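Local coordinates for protein endoglucanase (Clostridium thermocellum, PDB 2E4T) that hydrolyses internal beta-1,4-glucosidic bonds of cellulose, and of xyloglucan as well, this chain being the family 44 glycoside hydrolase module of a larger enzyme, at residues G234-E239 / D325-Q330; W284-R289 / R294-A299; A309-P314 / K453-P458; T358-G363 / A375-I380. One frame throughout, in Å; residues are numbered along the deposited sequence.

Contact 1 of 4, residues G234-E239 / D325-Q330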
# COMPACT_ATOMS: atom_id res chain seq x y z
N GLY A 234 -8.74 3.87 -7.93
CA GLY A 234 -9.12 2.60 -8.55
C GLY A 234 -9.05 2.74 -10.06
O GLY A 234 -8.66 3.79 -10.60
N PHE A 235 -9.41 1.64 -10.73
CA PHE A 235 -9.08 1.49 -12.14
C PHE A 235 -9.60 2.63 -13.01
O PHE A 235 -8.87 3.05 -13.93
CB PHE A 235 -9.61 0.13 -12.65
CG PHE A 235 -9.09 -0.16 -14.01
CD1 PHE A 235 -7.88 -0.84 -14.17
CD2 PHE A 235 -9.75 0.33 -15.16
CE1 PHE A 235 -7.34 -1.06 -15.43
CE2 PHE A 235 -9.17 0.16 -16.42
CZ PHE A 235 -7.98 -0.54 -16.51
N ALA A 236 -10.83 3.11 -12.82
CA ALA A 236 -11.30 4.17 -13.72
C ALA A 236 -10.44 5.44 -13.62
O ALA A 236 -10.32 6.18 -14.60
CB ALA A 236 -12.77 4.50 -13.47
N ALA A 237 -9.86 5.70 -12.45
CA ALA A 237 -8.90 6.79 -12.34
C ALA A 237 -7.57 6.47 -13.05
O ALA A 237 -6.96 7.34 -13.67
CB ALA A 237 -8.67 7.18 -10.89
N TYR A 238 -7.11 5.20 -12.93
CA TYR A 238 -5.92 4.79 -13.69
C TYR A 238 -6.14 5.04 -15.18
O TYR A 238 -5.21 5.42 -15.91
CB TYR A 238 -5.62 3.29 -13.57
CG TYR A 238 -5.38 2.67 -12.21
CD1 TYR A 238 -5.65 3.28 -10.98
CD2 TYR A 238 -4.96 1.32 -12.19
CE1 TYR A 238 -5.55 2.57 -9.80
CE2 TYR A 238 -4.84 0.63 -11.01
CZ TYR A 238 -5.14 1.22 -9.80
OH TYR A 238 -5.06 0.47 -8.67
N GLU A 239 -7.36 4.75 -15.65
CA GLU A 239 -7.57 4.78 -17.10
C GLU A 239 -7.77 6.20 -17.64
O GLU A 239 -7.14 6.58 -18.64
CB GLU A 239 -8.74 3.88 -17.51
CG GLU A 239 -8.70 3.61 -19.00
CD GLU A 239 -9.84 2.83 -19.57
OE1 GLU A 239 -10.68 2.30 -18.84
OE2 GLU A 239 -9.88 2.71 -20.83
N ASP A 325 -14.13 -12.42 -12.38
CA ASP A 325 -15.51 -12.02 -12.64
C ASP A 325 -15.69 -10.59 -12.12
O ASP A 325 -15.92 -10.39 -10.92
CB ASP A 325 -16.45 -12.97 -11.92
CG ASP A 325 -17.91 -12.67 -12.13
OD1 ASP A 325 -18.20 -11.76 -12.93
OD2 ASP A 325 -18.75 -13.31 -11.46
N SER A 326 -15.50 -9.61 -12.99
CA SER A 326 -15.70 -8.20 -12.63
C SER A 326 -15.77 -7.40 -13.91
O SER A 326 -15.42 -7.89 -15.00
CB SER A 326 -14.55 -7.65 -11.80
OG SER A 326 -13.43 -7.38 -12.61
N TRP A 327 -16.16 -6.12 -13.79
CA TRP A 327 -16.17 -5.26 -14.96
C TRP A 327 -14.78 -5.06 -15.54
O TRP A 327 -14.63 -4.83 -16.75
CB TRP A 327 -16.84 -3.91 -14.65
CG TRP A 327 -16.11 -3.01 -13.68
CD1 TRP A 327 -16.26 -2.93 -12.32
CD2 TRP A 327 -15.16 -2.01 -14.01
NE1 TRP A 327 -15.47 -1.93 -11.79
CE2 TRP A 327 -14.79 -1.34 -12.82
CE3 TRP A 327 -14.58 -1.58 -15.21
CZ2 TRP A 327 -13.88 -0.27 -12.79
CZ3 TRP A 327 -13.69 -0.49 -15.19
CH2 TRP A 327 -13.35 0.14 -13.98
N ILE A 328 -13.76 -5.11 -14.67
CA ILE A 328 -12.37 -4.99 -15.12
C ILE A 328 -11.97 -6.24 -15.90
O ILE A 328 -11.40 -6.17 -17.01
CB ILE A 328 -11.44 -4.69 -13.95
CG1 ILE A 328 -11.86 -3.41 -13.23
CG2 ILE A 328 -10.00 -4.54 -14.47
CD1 ILE A 328 -11.03 -3.11 -11.97
N GLY A 329 -12.27 -7.42 -15.34
CA GLY A 329 -11.98 -8.68 -16.06
C GLY A 329 -12.70 -8.76 -17.39
O GLY A 329 -12.16 -9.32 -18.37
N GLN A 330 -13.93 -8.24 -17.45
CA GLN A 330 -14.70 -8.32 -18.70
C GLN A 330 -14.22 -7.30 -19.74
O GLN A 330 -13.96 -7.67 -20.91
CB GLN A 330 -16.17 -8.14 -18.41
CG GLN A 330 -16.98 -8.14 -19.71
CD GLN A 330 -18.45 -8.25 -19.49
OE1 GLN A 330 -18.89 -8.53 -18.37
NE2 GLN A 330 -19.22 -8.07 -20.55
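Phe235 and the pair Trp327 and Ile328 join the first turns of two short helices in the connections of a TIM barrel. Helix 235-240 follows barrel strand 226-232. Helix 327-331 lies in the long connection between strands 279-284 and 354-360. The contact is apolar. Phe235 reaches across with CG anti to its own backbone N (chi1 -170°). Its CB lies 3.6 Å from Ile328 CD1. The CG2 branch of Ile328 stands above one face of the Phe235 ring, near the rim. The indole comes in beside it, with Phe235 CD2 3.8 Å from Trp327 CH2. The ring planes are at 81° and the rings meet obliquely. The far end of the indole also meets Ala236. Ala236 N lies near the ring plane at its edge, 4.1 Å from Trp327 CH2.

Trp327 is held from two directions. Its neighbour Ile328 lays CG1 over the centre of one indole face, 3.5 Å above the plane. Its NE1 donates to Glu287 OE2, which fixes the rotation of the ring. The start of helix 327-331 is capped: Gly329 N gives a nearly straight bond to Ser326 OG (3.0 Å, 176°). Gly234 takes the N-cap position of the other helix. On that helix, Tyr238 OH bonds to His283 O of strand 279-284. The contact thus joins two short helices in the strand-to-helix connections after strands 226-232 and 279-284 of the TIM barrel.

Contact 2 of 4, residues W284-R289 / R294-A299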
# COMPACT_ATOMS: atom_id res chain seq x y z
N TRP A 284 -5.91 -0.18 -4.79
CA TRP A 284 -6.45 -1.32 -5.51
C TRP A 284 -7.34 -2.11 -4.54
O TRP A 284 -6.86 -2.93 -3.76
CB TRP A 284 -5.33 -2.23 -6.08
CG TRP A 284 -5.80 -3.42 -6.81
CD1 TRP A 284 -5.86 -4.72 -6.33
CD2 TRP A 284 -6.27 -3.49 -8.19
NE1 TRP A 284 -6.31 -5.58 -7.34
CE2 TRP A 284 -6.55 -4.86 -8.48
CE3 TRP A 284 -6.43 -2.56 -9.20
CZ2 TRP A 284 -7.00 -5.28 -9.75
CZ3 TRP A 284 -6.88 -3.00 -10.47
CH2 TRP A 284 -7.15 -4.36 -10.70
N TYR A 285 -8.64 -1.82 -4.60
CA TYR A 285 -9.64 -2.63 -3.92
C TYR A 285 -10.19 -3.55 -4.96
O TYR A 285 -10.80 -3.11 -5.94
CB TYR A 285 -10.73 -1.77 -3.30
CG TYR A 285 -10.21 -0.94 -2.14
CD1 TYR A 285 -10.10 -1.49 -0.88
CD2 TYR A 285 -9.84 0.39 -2.31
CE1 TYR A 285 -9.63 -0.72 0.19
CE2 TYR A 285 -9.39 1.17 -1.28
CZ TYR A 285 -9.31 0.62 0.01
OH TYR A 285 -8.97 1.35 1.10
N PRO A 286 -9.95 -4.89 -4.85
CA PRO A 286 -10.37 -5.80 -5.91
C PRO A 286 -11.85 -5.64 -6.23
O PRO A 286 -12.68 -5.58 -5.30
CB PRO A 286 -10.07 -7.19 -5.31
CG PRO A 286 -8.99 -6.91 -4.40
CD PRO A 286 -9.22 -5.58 -3.77
N GLU A 287 -12.15 -5.67 -7.52
CA GLU A 287 -13.51 -5.73 -8.00
C GLU A 287 -13.97 -7.19 -8.19
O GLU A 287 -15.16 -7.44 -8.51
CB GLU A 287 -13.67 -4.93 -9.30
CG GLU A 287 -13.53 -3.44 -9.11
CD GLU A 287 -14.81 -2.71 -8.72
OE1 GLU A 287 -15.80 -3.34 -8.29
OE2 GLU A 287 -14.82 -1.46 -8.91
N ALA A 288 -13.07 -8.14 -8.03
CA ALA A 288 -13.41 -9.56 -8.20
C ALA A 288 -14.68 -9.91 -7.42
O ALA A 288 -14.83 -9.54 -6.25
CB ALA A 288 -12.26 -10.41 -7.69
N ARG A 289 -15.53 -10.70 -8.10
CA ARG A 289 -16.78 -11.17 -7.50
C ARG A 289 -16.79 -12.71 -7.45
O ARG A 289 -16.19 -13.38 -8.28
CB ARG A 289 -17.97 -10.71 -8.35
CG ARG A 289 -18.07 -9.20 -8.44
CD ARG A 289 -19.14 -8.71 -9.42
NE ARG A 289 -20.41 -9.43 -9.43
CZ ARG A 289 -21.40 -9.13 -8.59
NH1 ARG A 289 -21.23 -8.11 -7.72
NH2 ARG A 289 -22.52 -9.85 -8.63
N ARG A 294 -19.10 -8.79 -4.57
CA ARG A 294 -17.68 -8.41 -4.51
C ARG A 294 -17.02 -9.08 -3.32
O ARG A 294 -17.63 -9.29 -2.27
CB ARG A 294 -17.60 -6.87 -4.44
CG ARG A 294 -16.23 -6.27 -4.74
CD ARG A 294 -16.34 -4.74 -4.66
NE ARG A 294 -15.05 -4.14 -4.96
CZ ARG A 294 -14.91 -2.83 -5.14
NH1 ARG A 294 -15.95 -2.00 -5.01
NH2 ARG A 294 -13.72 -2.34 -5.47
N ILE A 295 -15.70 -9.36 -3.44
CA ILE A 295 -14.99 -10.03 -2.34
C ILE A 295 -14.68 -9.13 -1.17
O ILE A 295 -14.31 -9.63 -0.08
CB ILE A 295 -13.70 -10.72 -2.84
CG1 ILE A 295 -12.69 -9.69 -3.39
CG2 ILE A 295 -14.02 -11.84 -3.81
CD1 ILE A 295 -11.30 -10.30 -3.57
N CYS A 296 -14.80 -7.80 -1.33
CA CYS A 296 -14.61 -6.86 -0.26
C CYS A 296 -15.86 -5.93 -0.21
O CYS A 296 -16.69 -5.92 -1.08
CB CYS A 296 -13.31 -6.04 -0.46
SG CYS A 296 -13.25 -5.08 -1.98
N PHE A 297 -15.90 -5.16 0.88
CA PHE A 297 -16.96 -4.16 1.10
C PHE A 297 -18.32 -4.88 1.28
O PHE A 297 -19.14 -5.00 0.38
CB PHE A 297 -17.07 -3.11 0.01
CG PHE A 297 -15.81 -2.34 -0.30
CD1 PHE A 297 -14.73 -2.22 0.60
CD2 PHE A 297 -15.73 -1.69 -1.53
CE1 PHE A 297 -13.61 -1.47 0.24
CE2 PHE A 297 -14.59 -0.96 -1.85
CZ PHE A 297 -13.56 -0.84 -0.97
N GLY A 298 -18.50 -5.43 2.46
CA GLY A 298 -19.80 -6.04 2.80
C GLY A 298 -20.02 -7.51 2.36
O GLY A 298 -21.18 -7.96 2.17
N ALA A 299 -18.91 -8.23 2.13
CA ALA A 299 -19.00 -9.61 1.69
C ALA A 299 -19.44 -10.51 2.82
O ALA A 299 -19.00 -10.36 3.95
CB ALA A 299 -17.67 -10.09 1.12
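Arg294 reaches across to Tyr285, Pro286 and Glu287 with a nearly straight side chain. CG is anti to the backbone N (chi1 -164°), and the chain stays extended to NE. This carries the guanidinium alongside the loop that follows strand 279-284. One edge grips backbone carbonyls. NE donates to Pro286 O at 2.8 Å, almost straight. NH2 donates to Tyr285 O at 3.1 Å and more weakly to Pro286 O. Both oxygens lie in the guanidinium plane, although NH2 stands well above the carbonyl plane of Tyr285.

Glu287 bends at chi2 and lays its carboxylate flat against one face, with the planes 8° apart and OE1 3.3 Å from Arg294 CZ. No N-H points at OE1, so this salt bridge rests on charge alone. OE2 accepts from Trp327 NE1, which also positions the carboxylate. Phe297 CE2 lies over the opposite face, toward its rim.

The same Phe297 ring presents CZ to a face of Tyr285, 3.5 Å from Tyr285 CD1. The ring planes are oblique. The hydroxyl of Tyr285 is hydrogen-bonded to Glu359. Arg289 and Arg294 form an antiparallel non-hydrogen-bonded pair at a small hairpin, and their side chains diverge. Ile295 N then donates to Ala288 O at 2.9 Å, nearly along the C=O axis. Ile295 holds CG1 between its backbone N and carbonyl carbon (chi1 63°), and CD1 rests on Pro286 CB at 3.8 Å, near Ala288 CB.

The edge bonds fix the guanidinium's orientation, while the stacked cation and the Trp327 N-H would probably favour the ionised form of Glu287.

Contact 3 of 4, residues A309-P314 / K453-P458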
# COMPACT_ATOMS: atom_id res chain seq x y z
N ALA A 309 -13.59 -17.17 -4.64
CA ALA A 309 -13.14 -16.12 -5.54
C ALA A 309 -12.07 -15.27 -4.85
O ALA A 309 -11.14 -14.78 -5.51
CB ALA A 309 -14.31 -15.25 -5.98
N ARG A 310 -12.20 -15.03 -3.54
CA ARG A 310 -11.19 -14.26 -2.81
C ARG A 310 -9.82 -14.92 -2.91
O ARG A 310 -8.79 -14.27 -3.06
CB ARG A 310 -11.62 -14.07 -1.34
CG ARG A 310 -10.63 -13.23 -0.55
CD ARG A 310 -11.09 -12.95 0.87
NE ARG A 310 -12.37 -12.29 0.90
CZ ARG A 310 -13.55 -12.88 1.18
NH1 ARG A 310 -13.60 -14.15 1.63
NH2 ARG A 310 -14.70 -12.20 1.00
N LEU A 311 -9.81 -16.28 -2.78
CA LEU A 311 -8.55 -17.00 -2.87
C LEU A 311 -7.88 -16.85 -4.22
O LEU A 311 -6.63 -16.86 -4.27
CB LEU A 311 -8.78 -18.49 -2.57
CG LEU A 311 -9.17 -18.82 -1.14
CD1 LEU A 311 -9.62 -20.29 -1.05
CD2 LEU A 311 -8.03 -18.54 -0.17
N GLN A 312 -8.65 -16.75 -5.31
CA GLN A 312 -8.07 -16.65 -6.64
C GLN A 312 -7.77 -15.20 -7.05
O GLN A 312 -6.94 -14.98 -7.94
CB GLN A 312 -8.97 -17.30 -7.70
CG GLN A 312 -9.25 -18.77 -7.42
CD GLN A 312 -7.99 -19.61 -7.29
OE1 GLN A 312 -6.96 -19.38 -7.93
NE2 GLN A 312 -8.05 -20.62 -6.43
N ALA A 313 -8.47 -14.21 -6.45
CA ALA A 313 -8.38 -12.84 -6.90
C ALA A 313 -6.95 -12.28 -6.94
O ALA A 313 -6.69 -11.44 -7.82
CB ALA A 313 -9.27 -11.95 -6.03
N PRO A 314 -6.04 -12.66 -6.04
CA PRO A 314 -4.68 -12.11 -6.15
C PRO A 314 -4.04 -12.41 -7.54
O PRO A 314 -3.13 -11.68 -7.94
CB PRO A 314 -3.91 -12.79 -5.01
CG PRO A 314 -5.00 -13.03 -3.98
CD PRO A 314 -6.20 -13.47 -4.81
N LYS A 453 -4.77 -23.49 -1.09
CA LYS A 453 -6.07 -22.91 -1.39
C LYS A 453 -7.16 -23.98 -1.55
O LYS A 453 -8.32 -23.63 -1.77
CB LYS A 453 -5.99 -22.02 -2.62
CG LYS A 453 -5.07 -20.85 -2.45
CD LYS A 453 -5.03 -19.96 -3.70
CE LYS A 453 -4.09 -20.42 -4.78
NZ LYS A 453 -4.35 -19.74 -6.13
N ASN A 454 -6.79 -25.27 -1.46
CA ASN A 454 -7.79 -26.31 -1.58
C ASN A 454 -8.81 -26.12 -0.44
O ASN A 454 -8.42 -26.06 0.74
CB ASN A 454 -7.05 -27.68 -1.46
CG ASN A 454 -7.79 -28.81 -2.02
OD1 ASN A 454 -9.03 -28.82 -2.01
ND2 ASN A 454 -7.01 -29.86 -2.41
N TYR A 455 -10.09 -26.06 -0.80
CA TYR A 455 -11.09 -25.68 0.20
C TYR A 455 -11.42 -26.79 1.13
O TYR A 455 -11.71 -26.55 2.33
CB TYR A 455 -12.37 -25.13 -0.48
CG TYR A 455 -13.06 -24.05 0.35
CD1 TYR A 455 -12.77 -22.68 0.10
CD2 TYR A 455 -13.91 -24.35 1.46
CE1 TYR A 455 -13.32 -21.69 0.85
CE2 TYR A 455 -14.48 -23.31 2.22
CZ TYR A 455 -14.16 -22.00 1.91
OH TYR A 455 -14.65 -20.97 2.70
N ASP A 456 -11.43 -28.00 0.58
CA ASP A 456 -11.99 -29.08 1.43
C ASP A 456 -11.23 -30.38 1.29
O ASP A 456 -11.80 -31.42 1.59
CB ASP A 456 -13.45 -29.32 1.14
CG ASP A 456 -13.68 -29.34 -0.29
OD1 ASP A 456 -12.79 -29.93 -0.94
OD2 ASP A 456 -14.62 -28.67 -0.78
N GLN A 457 -9.94 -30.34 0.96
CA GLN A 457 -9.08 -31.51 0.98
C GLN A 457 -7.67 -31.06 1.25
O GLN A 457 -7.28 -29.92 0.86
CB GLN A 457 -9.12 -32.23 -0.40
CG GLN A 457 -10.40 -32.95 -0.76
CD GLN A 457 -10.93 -33.95 0.30
OE1 GLN A 457 -12.14 -34.08 0.50
NE2 GLN A 457 -10.03 -34.64 0.97
N PRO A 458 -6.84 -31.92 1.86
CA PRO A 458 -5.41 -31.64 1.94
C PRO A 458 -4.77 -31.60 0.55
O PRO A 458 -5.35 -32.13 -0.45
CB PRO A 458 -4.86 -32.81 2.77
CG PRO A 458 -5.87 -33.93 2.52
CD PRO A 458 -7.19 -33.29 2.28
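Leu311 points at the Lys453 and Tyr455 loop and crosses the Tyr455 side chain at about a right angle. Its CD1 meets Tyr455 CD1 at 4.1 Å, obliquely to the ring. The same CD1 lies 3.7 Å from Lys453 O, so one methyl touches both the phenol and the loop backbone. On its other flank the aliphatic part of Lys453 runs past, with CD 3.5 Å from Leu311 O.

Lys453 starts out extended and then bends at chi3 (-83°). The bend turns NZ toward Gln312, whose own chain is folded at chi2. The two side chains meet at a slant, and NZ gives a weak bond to Gln312 OE1 at 3.2 Å. Lys453 was modelled in two conformers, so this link is tentative. Arg315 NH1 is the other partner of OE1.

The contact joins helix 304-312 of the barrel to a loop of the nine-stranded sheet, between strands 442-452 and 459-466. Leu311 is its apolar centre. The polar ends make firmer bonds outside the two segments: Gln312 NE2 to Glu430 O, Lys453 NZ to Ile429 O and Tyr455 OH to Asn307. The direct polar link is weak, and packing carries the join.

Contact 4 of 4, residues T358-G363 / A375-I380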
# COMPACT_ATOMS: atom_id res chain seq x y z
N THR A 358 -0.99 1.77 -2.00
CA THR A 358 -1.09 2.42 -0.70
C THR A 358 -2.45 2.24 0.01
O THR A 358 -2.57 2.61 1.19
CB THR A 358 -0.72 3.90 -0.79
OG1 THR A 358 -1.62 4.54 -1.68
CG2 THR A 358 0.75 4.08 -1.12
N GLU A 359 -3.42 1.63 -0.68
CA GLU A 359 -4.61 1.11 -0.02
C GLU A 359 -5.00 -0.14 -0.80
O GLU A 359 -4.96 -0.14 -2.05
CB GLU A 359 -5.82 2.03 -0.02
CG GLU A 359 -5.60 3.31 0.75
CD GLU A 359 -6.79 4.24 0.82
OE1 GLU A 359 -7.95 3.79 0.62
OE2 GLU A 359 -6.56 5.45 1.14
N TYR A 360 -5.43 -1.18 -0.10
CA TYR A 360 -6.00 -2.37 -0.68
C TYR A 360 -6.66 -3.13 0.48
O TYR A 360 -6.34 -2.93 1.67
CB TYR A 360 -4.95 -3.27 -1.38
CG TYR A 360 -3.91 -3.85 -0.42
CD1 TYR A 360 -4.13 -5.10 0.14
CD2 TYR A 360 -2.78 -3.15 -0.06
CE1 TYR A 360 -3.26 -5.66 1.05
CE2 TYR A 360 -1.87 -3.69 0.86
CZ TYR A 360 -2.13 -4.93 1.42
OH TYR A 360 -1.30 -5.51 2.35
N ASP A 361 -7.57 -4.06 0.11
CA ASP A 361 -8.25 -4.95 1.08
C ASP A 361 -8.92 -6.01 0.25
O ASP A 361 -9.79 -5.69 -0.57
CB ASP A 361 -9.25 -4.15 1.89
CG ASP A 361 -10.11 -5.00 2.83
OD1 ASP A 361 -9.76 -6.17 3.09
OD2 ASP A 361 -11.14 -4.45 3.35
N TYR A 362 -8.53 -7.29 0.46
CA TYR A 362 -9.13 -8.41 -0.24
C TYR A 362 -10.38 -8.96 0.48
O TYR A 362 -10.99 -9.92 -0.02
CB TYR A 362 -8.09 -9.50 -0.52
CG TYR A 362 -7.27 -9.16 -1.75
CD1 TYR A 362 -6.40 -8.04 -1.76
CD2 TYR A 362 -7.44 -9.87 -2.93
CE1 TYR A 362 -5.77 -7.63 -2.92
CE2 TYR A 362 -6.79 -9.49 -4.09
CZ TYR A 362 -5.99 -8.34 -4.10
OH TYR A 362 -5.35 -7.88 -5.23
N GLY A 363 -10.76 -8.31 1.57
CA GLY A 363 -11.97 -8.73 2.27
C GLY A 363 -11.73 -9.97 3.10
O GLY A 363 -10.64 -10.52 3.23
N ALA A 375 -1.69 -13.29 2.55
CA ALA A 375 -0.34 -13.85 2.41
C ALA A 375 0.04 -13.98 0.94
O ALA A 375 1.22 -13.80 0.56
CB ALA A 375 -0.27 -15.20 3.13
N ASP A 376 -0.94 -14.32 0.08
CA ASP A 376 -0.65 -14.48 -1.35
C ASP A 376 -0.25 -13.11 -1.93
O ASP A 376 0.77 -12.98 -2.66
CB ASP A 376 -1.90 -15.03 -2.04
CG ASP A 376 -1.62 -15.75 -3.34
OD1 ASP A 376 -0.51 -16.31 -3.50
OD2 ASP A 376 -2.53 -15.68 -4.23
N VAL A 377 -1.06 -12.07 -1.64
CA VAL A 377 -0.79 -10.71 -2.11
C VAL A 377 0.59 -10.26 -1.69
O VAL A 377 1.34 -9.65 -2.49
CB VAL A 377 -1.92 -9.78 -1.60
CG1 VAL A 377 -1.57 -8.31 -1.79
CG2 VAL A 377 -3.21 -10.13 -2.31
N LEU A 378 0.95 -10.48 -0.41
CA LEU A 378 2.28 -10.04 0.04
C LEU A 378 3.41 -10.80 -0.71
O LEU A 378 4.47 -10.21 -1.00
CB LEU A 378 2.42 -10.21 1.53
CG LEU A 378 1.50 -9.32 2.34
CD1 LEU A 378 1.60 -9.74 3.84
CD2 LEU A 378 1.80 -7.85 2.15
N GLY A 379 3.18 -12.09 -0.98
CA GLY A 379 4.15 -12.85 -1.76
C GLY A 379 4.31 -12.25 -3.17
O GLY A 379 5.45 -12.11 -3.68
N ILE A 380 3.18 -11.91 -3.79
CA ILE A 380 3.18 -11.30 -5.12
C ILE A 380 3.88 -9.94 -5.10
O ILE A 380 4.70 -9.63 -5.99
CB ILE A 380 1.70 -11.19 -5.60
CG1 ILE A 380 1.14 -12.58 -5.85
CG2 ILE A 380 1.59 -10.29 -6.82
CD1 ILE A 380 -0.38 -12.63 -5.76
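Val377 CG2 sits over the ring of Tyr362, and this is the tight part of the contact. The methyl lies 3.7 Å from the ring centroid, only 15° off the normal, in a CH-pi contact. Tyr362 CE1 is its nearest ring atom, at 3.6 Å. The valine sets this up by placing CG2 beside its backbone N and CG1 anti to it (chi1 168°). The two methyls divide between two tyrosines, CG2 on Tyr362 and CG1 toward Tyr360.

The second tyrosine is packed more loosely. Val377 CG1 approaches Tyr360 CE1 obliquely at 4.2 Å. The phenol oxygen, Tyr360 OH, touches Leu378 CD2 at 3.9 Å, where the two side chains cross at about a right angle. The hydroxyl is satisfied by Gln374 NE2 from the same helix. Phe381 adds an edge-to-face ring contact with Tyr360. All four touching residues are buried. The solvent side begins with Asp361 and Gly363, which are partly exposed. There Asp361 OD1 accepts from Gly363 N (2.8 Å) from above the carboxylate plane, forming an Asx turn that bends the chain after the strand.

The contact belongs to the beta-alpha-beta unit of strand 354-360, helix 368-384 and strand 388-391. Tyr360 also rests on Ala389 of the next strand. Leu378 also reaches helix 398-408, and Ala375 meets strand 442-452 of the nine-stranded sheet.

How the contacts relate
Contact 2 touches all three others. Its Arg289 N and Asp325 O of contact 1 are 2.9 Å apart. It meets contact 4 in the barrel wall, at the C-terminal ends of strands 279-284 and 354-360, where Trp284 N and Glu359 O are 2.9 Å apart. TIM-barrel glycosidases carry their active site on this face, and Tyr285 OH lies 2.7 Å from Glu359 OE1 there. Arg310 NH2 lies 2.8 Å from Ile295 O of contact 2, and Arg310 NE 2.9 Å from Tyr362 O of contact 4. Contact 3 carries this network to the nine-stranded sheet. The Leu378 side chain is about 9 Å from that of Glu401, a zinc ligand.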